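Local coordinates for Sys-1 protein (Caenorhabditis elegans, PDB 3C2G) that acts as a beta-catenin of the Wnt asymmetry pathway, binding the TCF factor POP-1 directly and activating or repressing its target genes, at residues Leu440-Cys449 against Leu460-Phe468; Asn493-Tyr502 against Glu541-Ile549. One frame throughout, in Å; residues are numbered along the deposited sequence.

Interaction 1 (Leu440-Cys449 against Leu460-Phe468); sequences LKKLMSCLSC and LRSTILRSF
Arg461 reaches across to the C-terminal end of helix 437-448 and lays its guanidinium among the backbone carbonyls of Cys446, Leu447 and Cys449. With CG anti to its own carbonyl carbon (chi1 -65°) and the chain extended from CG to NE, the group arrives side-on at Cys446 O, which takes NE at 2.8 Å and NH2 at 3.0 Å. Only NE lies in the plane of that carbonyl; NH2 stands well above it. NH2 also donates to Cys449 O, on a lone pair and within the guanidinium plane, over 2.9 Å. Leu447 O sits over the centre of one face, 3.1 Å above the plane, and is not hydrogen-bonded to it. Two edge carbonyls thus fix the rotation of the group, and its positive charge probably offsets the negative pole of the helix end. Next to the arginine, the Leu447 side chain is a knob in the hole formed by Arg461, Ile464, Leu465 and Phe468. The Leu447 and Ile464 side chains lie alongside each other, pointing opposite ways, with Leu447 CD1 3.8 Å from Ile464 CG2, while Ile464 sends its other branch, CD1, to Cys446 CB at 3.6 Å. At the far end Leu440 pushes CD2 against the edge of the Phe468 ring, 3.4 Å from CE1, and Leu443 CB approaches CZ of the same ring obliquely. The segments run roughly antiparallel, at 139°, their axes approaching to 9.5 Å at the closest, as suits consecutive helices of an armadillo domain. Around the pair, Leu402 of helix 388-409 touches Ile464, Leu528 of helix 515-535 meets Phe468, and Trp504 of helix 494-507 makes a cation-pi contact with Arg461.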
loop_
_atom_site.group_PDB
_atom_site.type_symbol
_atom_site.label_atom_id
_atom_site.label_comp_id
_atom_site.label_asym_id
_atom_site.label_seq_id
_atom_site.Cartn_x
_atom_site.Cartn_y
_atom_site.Cartn_z
ATOM N N LEU A 440 -6.231 11.321 27.645
ATOM C CA LEU A 440 -7.520 10.709 27.977
ATOM C C LEU A 440 -8.664 11.498 27.359
ATOM O O LEU A 440 -9.576 10.916 26.784
ATOM C CB LEU A 440 -7.724 10.591 29.491
ATOM C CG LEU A 440 -7.005 9.448 30.217
ATOM C CD1 LEU A 440 -7.366 9.471 31.691
ATOM C CD2 LEU A 440 -7.311 8.076 29.633
ATOM N N LYS A 441 -8.616 12.820 27.485
ATOM C CA LYS A 441 -9.656 13.662 26.927
ATOM C C LYS A 441 -9.755 13.468 25.417
ATOM O O LYS A 441 -10.848 13.276 24.896
ATOM C CB LYS A 441 -9.425 15.134 27.268
ATOM C CG LYS A 441 -9.906 15.549 28.649
ATOM C CD LYS A 441 -9.599 17.027 28.894
ATOM C CE LYS A 441 -9.689 17.388 30.370
ATOM N NZ LYS A 441 -10.251 18.768 30.589
ATOM N N LYS A 442 -8.609 13.486 24.734
ATOM C CA LYS A 442 -8.552 13.321 23.291
ATOM C C LYS A 442 -9.028 11.940 22.848
ATOM O O LYS A 442 -9.757 11.814 21.852
ATOM C CB LYS A 442 -7.140 13.609 22.776
ATOM C CG LYS A 442 -6.774 15.074 22.921
ATOM C CD LYS A 442 -5.390 15.418 22.381
ATOM C CE LYS A 442 -5.317 16.926 22.128
ATOM N NZ LYS A 442 -4.099 17.319 21.378
ATOM N N LEU A 443 -8.638 10.914 23.602
ATOM C CA LEU A 443 -9.045 9.558 23.286
ATOM C C LEU A 443 -10.521 9.353 23.506
ATOM O O LEU A 443 -11.174 8.664 22.721
ATOM C CB LEU A 443 -8.236 8.518 24.062
ATOM C CG LEU A 443 -6.776 8.331 23.640
ATOM C CD1 LEU A 443 -6.189 7.124 24.323
ATOM C CD2 LEU A 443 -6.615 8.222 22.119
HETATM N N MSE A 444 -11.067 9.953 24.555
HETATM C CA MSE A 444 -12.492 9.781 24.800
HETATM C C MSE A 444 -13.319 10.599 23.828
HETATM O O MSE A 444 -14.436 10.235 23.509
HETATM C CB MSE A 444 -12.900 9.953 26.283
HETATM C CG MSE A 444 -12.622 11.297 26.933
HETATM SE SE MSE A 444 -13.010 11.329 28.898
HETATM C CE MSE A 444 -11.961 9.790 29.486
ATOM N N SER A 445 -12.756 11.683 23.314
ATOM C CA SER A 445 -13.480 12.455 22.312
ATOM C C SER A 445 -13.532 11.797 20.912
ATOM O O SER A 445 -14.508 11.981 20.206
ATOM C CB SER A 445 -13.013 13.915 22.278
ATOM O OG SER A 445 -11.866 14.079 21.467
ATOM N N CYS A 446 -12.520 11.015 20.529
ATOM C CA CYS A 446 -12.598 10.174 19.313
ATOM C C CYS A 446 -13.721 9.152 19.395
ATOM O O CYS A 446 -14.251 8.679 18.375
ATOM C CB CYS A 446 -11.320 9.373 19.101
ATOM S SG CYS A 446 -9.830 10.298 18.813
ATOM N N LEU A 447 -14.046 8.788 20.623
ATOM C CA LEU A 447 -14.958 7.708 20.909
ATOM C C LEU A 447 -16.377 8.179 20.690
ATOM O O LEU A 447 -17.255 7.382 20.339
ATOM C CB LEU A 447 -14.765 7.306 22.366
ATOM C CG LEU A 447 -14.693 5.850 22.792
ATOM C CD1 LEU A 447 -13.955 4.963 21.790
ATOM C CD2 LEU A 447 -14.038 5.803 24.153
ATOM N N SER A 448 -16.596 9.480 20.876
ATOM C CA SER A 448 -17.951 10.039 20.885
ATOM C C SER A 448 -18.235 11.213 19.929
ATOM O O SER A 448 -19.359 11.697 19.892
ATOM C CB SER A 448 -18.323 10.451 22.310
ATOM O OG SER A 448 -17.687 11.672 22.649
ATOM N N CYS A 449 -17.242 11.691 19.179
ATOM C CA CYS A 449 -17.485 12.822 18.257
ATOM C C CYS A 449 -18.553 12.496 17.195
ATOM O O CYS A 449 -18.710 11.344 16.790
ATOM C CB CYS A 449 -16.186 13.358 17.629
ATOM S SG CYS A 449 -15.064 12.119 16.888
ATOM N N LEU A 460 -10.960 2.518 14.614
ATOM C CA LEU A 460 -10.356 3.363 15.628
ATOM C C LEU A 460 -11.037 3.212 16.998
ATOM O O LEU A 460 -10.366 3.101 18.013
ATOM C CB LEU A 460 -10.376 4.833 15.207
ATOM C CG LEU A 460 -9.846 5.818 16.265
ATOM C CD1 LEU A 460 -8.384 5.534 16.643
ATOM C CD2 LEU A 460 -9.997 7.252 15.822
ATOM N N ARG A 461 -12.363 3.223 17.019
ATOM C CA ARG A 461 -13.117 3.163 18.271
ATOM C C ARG A 461 -12.997 1.790 18.903
ATOM O O ARG A 461 -12.937 1.656 20.111
ATOM C CB ARG A 461 -14.583 3.544 18.040
ATOM C CG ARG A 461 -14.724 4.985 17.610
ATOM C CD ARG A 461 -16.143 5.438 17.372
ATOM N NE ARG A 461 -16.141 6.896 17.402
ATOM C CZ ARG A 461 -17.184 7.676 17.149
ATOM N NH1 ARG A 461 -18.361 7.152 16.817
ATOM N NH2 ARG A 461 -17.039 8.992 17.227
ATOM N N SER A 462 -12.927 0.769 18.072
ATOM C CA SER A 462 -12.711 -0.567 18.566
ATOM C C SER A 462 -11.330 -0.678 19.220
ATOM O O SER A 462 -11.197 -1.279 20.288
ATOM C CB SER A 462 -12.847 -1.558 17.417
ATOM O OG SER A 462 -12.782 -2.883 17.889
ATOM N N THR A 463 -10.320 -0.078 18.587
ATOM C CA THR A 463 -8.925 -0.142 19.052
ATOM C C THR A 463 -8.730 0.664 20.337
ATOM O O THR A 463 -7.952 0.286 21.206
ATOM C CB THR A 463 -7.949 0.371 17.955
ATOM O OG1 THR A 463 -8.124 -0.408 16.768
ATOM C CG2 THR A 463 -6.494 0.266 18.390
ATOM N N ILE A 464 -9.447 1.773 20.452
ATOM C CA ILE A 464 -9.383 2.595 21.649
ATOM C C ILE A 464 -9.913 1.831 22.869
ATOM O O ILE A 464 -9.311 1.891 23.947
ATOM C CB ILE A 464 -10.156 3.901 21.477
ATOM C CG1 ILE A 464 -9.418 4.825 20.505
ATOM C CG2 ILE A 464 -10.352 4.589 22.828
ATOM C CD1 ILE A 464 -10.230 6.030 20.075
ATOM N N LEU A 465 -11.021 1.111 22.696
ATOM C CA LEU A 465 -11.597 0.360 23.800
ATOM C C LEU A 465 -10.568 -0.640 24.292
ATOM O O LEU A 465 -10.389 -0.823 25.505
ATOM C CB LEU A 465 -12.889 -0.353 23.397
ATOM C CG LEU A 465 -14.057 0.534 22.988
ATOM C CD1 LEU A 465 -15.243 -0.328 22.540
ATOM C CD2 LEU A 465 -14.461 1.488 24.110
ATOM N N ARG A 466 -9.885 -1.264 23.338
ATOM C CA ARG A 466 -8.865 -2.250 23.647
ATOM C C ARG A 466 -7.716 -1.616 24.448
ATOM O O ARG A 466 -7.249 -2.185 25.433
ATOM C CB ARG A 466 -8.346 -2.890 22.361
ATOM C CG ARG A 466 -8.241 -4.394 22.442
ATOM C CD ARG A 466 -6.893 -4.836 22.893
ATOM N NE ARG A 466 -6.954 -6.116 23.595
ATOM C CZ ARG A 466 -6.339 -7.217 23.185
ATOM N NH1 ARG A 466 -5.625 -7.188 22.061
ATOM N NH2 ARG A 466 -6.429 -8.333 23.898
ATOM N N SER A 467 -7.276 -0.439 24.027
ATOM C CA SER A 467 -6.238 0.283 24.746
ATOM C C SER A 467 -6.590 0.501 26.223
ATOM O O SER A 467 -5.747 0.290 27.087
ATOM C CB SER A 467 -5.929 1.616 24.059
ATOM O OG SER A 467 -5.118 1.385 22.923
ATOM N N PHE A 468 -7.825 0.926 26.491
ATOM C CA PHE A 468 -8.297 1.148 27.844
ATOM C C PHE A 468 -8.352 -0.154 28.622
ATOM O O PHE A 468 -7.924 -0.206 29.772
ATOM C CB PHE A 468 -9.664 1.831 27.845
ATOM C CG PHE A 468 -9.604 3.290 27.535
ATOM C CD1 PHE A 468 -8.835 4.145 28.309
ATOM C CD2 PHE A 468 -10.329 3.826 26.470
ATOM C CE1 PHE A 468 -8.777 5.516 28.010
ATOM C CE2 PHE A 468 -10.267 5.201 26.171
ATOM C CZ PHE A 468 -9.494 6.034 26.939
#

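Interaction 2 (Asn493-Tyr502 against Glu541-Ile549); sequences NLIGHICAAY and EVAQYSYSI
Ile549 and Tyr502 form one end of an apolar seam: Ile549 CG1 comes obliquely to the ring, 3.5 Å from Tyr502 CD2, the two side chains crossing at about a right angle. CD1 of the same isoleucine turns to Cys499 SG at 3.7 Å. An alanine here has neither CG1 nor CD1, and would probably open a gap between the Cys499 sulfur and the Tyr502 ring and take away the Ile549 contacts of both. One helical turn back, Ile495 divides its branches: CD1 meets Val542 CG2 at 3.7 Å, and CG2, anti to the backbone N, lies equally close to Tyr545 CB. The seam joins two parts of the helical armadillo domain distant in sequence, helix 494-507 and the end of helix 539-544, which gives way to a type I turn, Ser546 to Ile549. Polar atoms border it without any hydrogen bond between the segments. Ser548 OG abuts Cys499 CB at 3.3 Å, whereas Ser546 OG donates back to Val542 O at 2.8 Å, tying the residues after the helix to its last turn while Ile495 CG2 rests near that hydroxyl. Asn493, the N-cap of helix 494-507, holds its amide at 29° to the Glu541 carboxylate, but ND2 and OE1 stay 3.9 Å apart; ND2 is instead hydrogen-bonded to Leu483 O. From the same amide, OD1 comes obliquely to the Tyr545 ring, 4.1 Å from CD1.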
loop_
_atom_site.group_PDB
_atom_site.type_symbol
_atom_site.label_atom_id
_atom_site.label_comp_id
_atom_site.label_asym_id
_atom_site.label_seq_id
_atom_site.Cartn_x
_atom_site.Cartn_y
_atom_site.Cartn_z
ATOM N N ASN A 493 -17.781 11.689 31.565
ATOM C CA ASN A 493 -16.577 10.921 31.822
ATOM C C ASN A 493 -16.520 9.674 30.935
ATOM O O ASN A 493 -17.433 9.423 30.141
ATOM C CB ASN A 493 -16.447 10.588 33.315
ATOM C CG ASN A 493 -17.305 9.413 33.744
ATOM O OD1 ASN A 493 -18.334 9.096 33.135
ATOM N ND2 ASN A 493 -16.878 8.756 34.810
ATOM N N LEU A 494 -15.453 8.896 31.084
ATOM C CA LEU A 494 -15.200 7.743 30.229
ATOM C C LEU A 494 -16.438 6.885 29.979
ATOM O O LEU A 494 -16.702 6.510 28.835
ATOM C CB LEU A 494 -14.040 6.896 30.774
ATOM C CG LEU A 494 -13.520 5.777 29.861
ATOM C CD1 LEU A 494 -13.079 6.302 28.479
ATOM C CD2 LEU A 494 -12.389 4.995 30.524
ATOM N N ILE A 495 -17.205 6.593 31.031
ATOM C CA ILE A 495 -18.414 5.771 30.876
ATOM C C ILE A 495 -19.366 6.366 29.830
ATOM O O ILE A 495 -19.853 5.654 28.962
ATOM C CB ILE A 495 -19.206 5.547 32.208
ATOM C CG1 ILE A 495 -18.295 5.219 33.401
ATOM C CG2 ILE A 495 -20.254 4.465 32.023
ATOM C CD1 ILE A 495 -17.368 4.040 33.193
ATOM N N GLY A 496 -19.624 7.667 29.932
ATOM C CA GLY A 496 -20.487 8.381 28.983
ATOM C C GLY A 496 -19.997 8.250 27.550
ATOM O O GLY A 496 -20.788 8.010 26.631
ATOM N N HIS A 497 -18.690 8.388 27.365
ATOM C CA HIS A 497 -18.074 8.207 26.058
ATOM C C HIS A 497 -18.104 6.766 25.531
ATOM O O HIS A 497 -18.357 6.563 24.344
ATOM C CB HIS A 497 -16.663 8.802 26.037
ATOM C CG HIS A 497 -16.646 10.275 26.290
ATOM N ND1 HIS A 497 -16.922 11.200 25.307
ATOM C CD2 HIS A 497 -16.428 10.985 27.424
ATOM C CE1 HIS A 497 -16.852 12.417 25.817
ATOM N NE2 HIS A 497 -16.550 12.314 27.099
ATOM N N ILE A 498 -17.866 5.778 26.393
ATOM C CA ILE A 498 -17.983 4.379 25.989
ATOM C C ILE A 498 -19.404 4.154 25.484
ATOM O O ILE A 498 -19.610 3.534 24.432
ATOM C CB ILE A 498 -17.757 3.372 27.159
ATOM C CG1 ILE A 498 -16.444 3.599 27.930
ATOM C CG2 ILE A 498 -17.912 1.942 26.697
ATOM C CD1 ILE A 498 -15.205 3.480 27.152
ATOM N N CYS A 499 -20.380 4.662 26.246
ATOM C CA CYS A 499 -21.804 4.476 25.938
ATOM C C CYS A 499 -22.212 5.152 24.632
ATOM O O CYS A 499 -23.056 4.646 23.918
ATOM C CB CYS A 499 -22.683 4.960 27.098
ATOM S SG CYS A 499 -22.578 3.930 28.606
ATOM N N ALA A 500 -21.597 6.285 24.317
ATOM C CA ALA A 500 -21.850 6.956 23.049
ATOM C C ALA A 500 -21.359 6.138 21.842
ATOM O O ALA A 500 -22.028 6.097 20.805
ATOM C CB ALA A 500 -21.238 8.323 23.051
ATOM N N ALA A 501 -20.217 5.469 21.982
ATOM C CA ALA A 501 -19.679 4.676 20.883
ATOM C C ALA A 501 -20.540 3.445 20.659
ATOM O O ALA A 501 -20.783 3.032 19.522
ATOM C CB ALA A 501 -18.253 4.285 21.149
ATOM N N TYR A 502 -21.021 2.882 21.757
ATOM C CA TYR A 502 -21.851 1.693 21.727
ATOM C C TYR A 502 -23.190 1.968 21.025
ATOM O O TYR A 502 -23.625 1.166 20.206
ATOM C CB TYR A 502 -22.050 1.216 23.162
ATOM C CG TYR A 502 -22.834 -0.045 23.355
ATOM C CD1 TYR A 502 -22.244 -1.308 23.189
ATOM C CD2 TYR A 502 -24.164 0.015 23.752
ATOM C CE1 TYR A 502 -22.988 -2.480 23.401
ATOM C CE2 TYR A 502 -24.910 -1.139 23.964
ATOM C CZ TYR A 502 -24.325 -2.374 23.792
ATOM O OH TYR A 502 -25.109 -3.486 24.013
ATOM N N GLU A 541 -20.675 3.238 40.287
ATOM C CA GLU A 541 -20.553 4.337 39.342
ATOM C C GLU A 541 -20.797 3.880 37.900
ATOM O O GLU A 541 -21.539 4.528 37.164
ATOM C CB GLU A 541 -19.167 5.005 39.495
ATOM C CG GLU A 541 -19.038 6.424 38.905
ATOM C CD GLU A 541 -17.624 7.045 39.029
ATOM O OE1 GLU A 541 -17.453 8.221 38.618
ATOM O OE2 GLU A 541 -16.684 6.377 39.533
ATOM N N VAL A 542 -20.189 2.761 37.509
ATOM C CA VAL A 542 -20.361 2.244 36.154
ATOM C C VAL A 542 -21.819 1.898 35.873
ATOM O O VAL A 542 -22.365 2.270 34.829
ATOM C CB VAL A 542 -19.452 1.013 35.863
ATOM C CG1 VAL A 542 -19.881 0.321 34.593
ATOM C CG2 VAL A 542 -18.008 1.435 35.743
ATOM N N ALA A 543 -22.442 1.194 36.810
ATOM C CA ALA A 543 -23.829 0.803 36.668
ATOM C C ALA A 543 -24.729 2.018 36.513
ATOM O O ALA A 543 -25.508 2.099 35.556
ATOM C CB ALA A 543 -24.259 -0.028 37.837
ATOM N N GLN A 544 -24.614 2.984 37.419
ATOM C CA GLN A 544 -25.515 4.134 37.336
ATOM C C GLN A 544 -25.190 5.068 36.168
ATOM O O GLN A 544 -26.087 5.695 35.620
ATOM C CB GLN A 544 -25.713 4.849 38.685
ATOM C CG GLN A 544 -24.529 5.618 39.220
ATOM C CD GLN A 544 -24.546 5.774 40.751
ATOM O OE1 GLN A 544 -25.577 5.574 41.410
ATOM N NE2 GLN A 544 -23.390 6.132 41.316
ATOM N N TYR A 545 -23.931 5.121 35.748
ATOM C CA TYR A 545 -23.592 5.884 34.542
ATOM C C TYR A 545 -23.893 5.139 33.230
ATOM O O TYR A 545 -23.612 5.658 32.149
ATOM C CB TYR A 545 -22.138 6.365 34.567
ATOM C CG TYR A 545 -21.890 7.605 35.394
ATOM C CD1 TYR A 545 -22.026 8.874 34.840
ATOM C CD2 TYR A 545 -21.505 7.511 36.731
ATOM C CE1 TYR A 545 -21.791 10.023 35.600
ATOM C CE2 TYR A 545 -21.269 8.647 37.499
ATOM C CZ TYR A 545 -21.410 9.896 36.930
ATOM O OH TYR A 545 -21.168 11.020 37.689
ATOM N N SER A 546 -24.476 3.947 33.318
ATOM C CA SER A 546 -24.813 3.159 32.121
ATOM C C SER A 546 -26.293 3.135 31.741
ATOM O O SER A 546 -26.727 2.240 31.014
ATOM C CB SER A 546 -24.322 1.725 32.284
ATOM O OG SER A 546 -22.922 1.699 32.178
ATOM N N TYR A 547 -27.057 4.109 32.231
ATOM C CA TYR A 547 -28.484 4.220 31.919
ATOM C C TYR A 547 -28.740 4.353 30.399
ATOM O O TYR A 547 -29.763 3.911 29.901
ATOM C CB TYR A 547 -29.102 5.392 32.690
ATOM C CG TYR A 547 -28.502 6.715 32.310
ATOM C CD1 TYR A 547 -27.316 7.148 32.891
ATOM C CD2 TYR A 547 -29.092 7.513 31.335
ATOM C CE1 TYR A 547 -26.732 8.347 32.524
ATOM C CE2 TYR A 547 -28.521 8.716 30.960
ATOM C CZ TYR A 547 -27.336 9.129 31.560
ATOM O OH TYR A 547 -26.755 10.335 31.202
ATOM N N SER A 548 -27.800 4.951 29.677
ATOM C CA SER A 548 -27.857 5.047 28.206
ATOM C C SER A 548 -27.842 3.705 27.474
ATOM O O SER A 548 -28.288 3.626 26.336
ATOM C CB SER A 548 -26.713 5.914 27.683
ATOM O OG SER A 548 -25.570 5.793 28.526
ATOM N N ILE A 549 -27.343 2.655 28.118
ATOM C CA ILE A 549 -27.281 1.337 27.494
ATOM C C ILE A 549 -28.555 0.550 27.771
ATOM O O ILE A 549 -29.015 0.479 28.905
ATOM C CB ILE A 549 -25.997 0.572 27.931
ATOM C CG1 ILE A 549 -24.810 1.037 27.087
ATOM C CG2 ILE A 549 -26.150 -0.937 27.819
ATOM C CD1 ILE A 549 -23.465 0.514 27.570
#

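Interactions 1 and 2 follow in series, with both segments of interaction 1 preceding those of interaction 2 in the chain, and their centres lie 13 Å apart on the same side of the chain's centre. Helix 494-507 is the bridge: it carries residues 493-502 and also packs on both helices of interaction 1. The two contacts touch directly, with a probable hydrogen bond between Ser448 OG and His497 ND1 (2.8 Å), Leu447 O against Ala501 CB, and Ser448 CB against Ala500 CB. Helix 515-535 covers parts of both. Together they continue the packing of helix on helix through the C-terminal part of the armadillo domain.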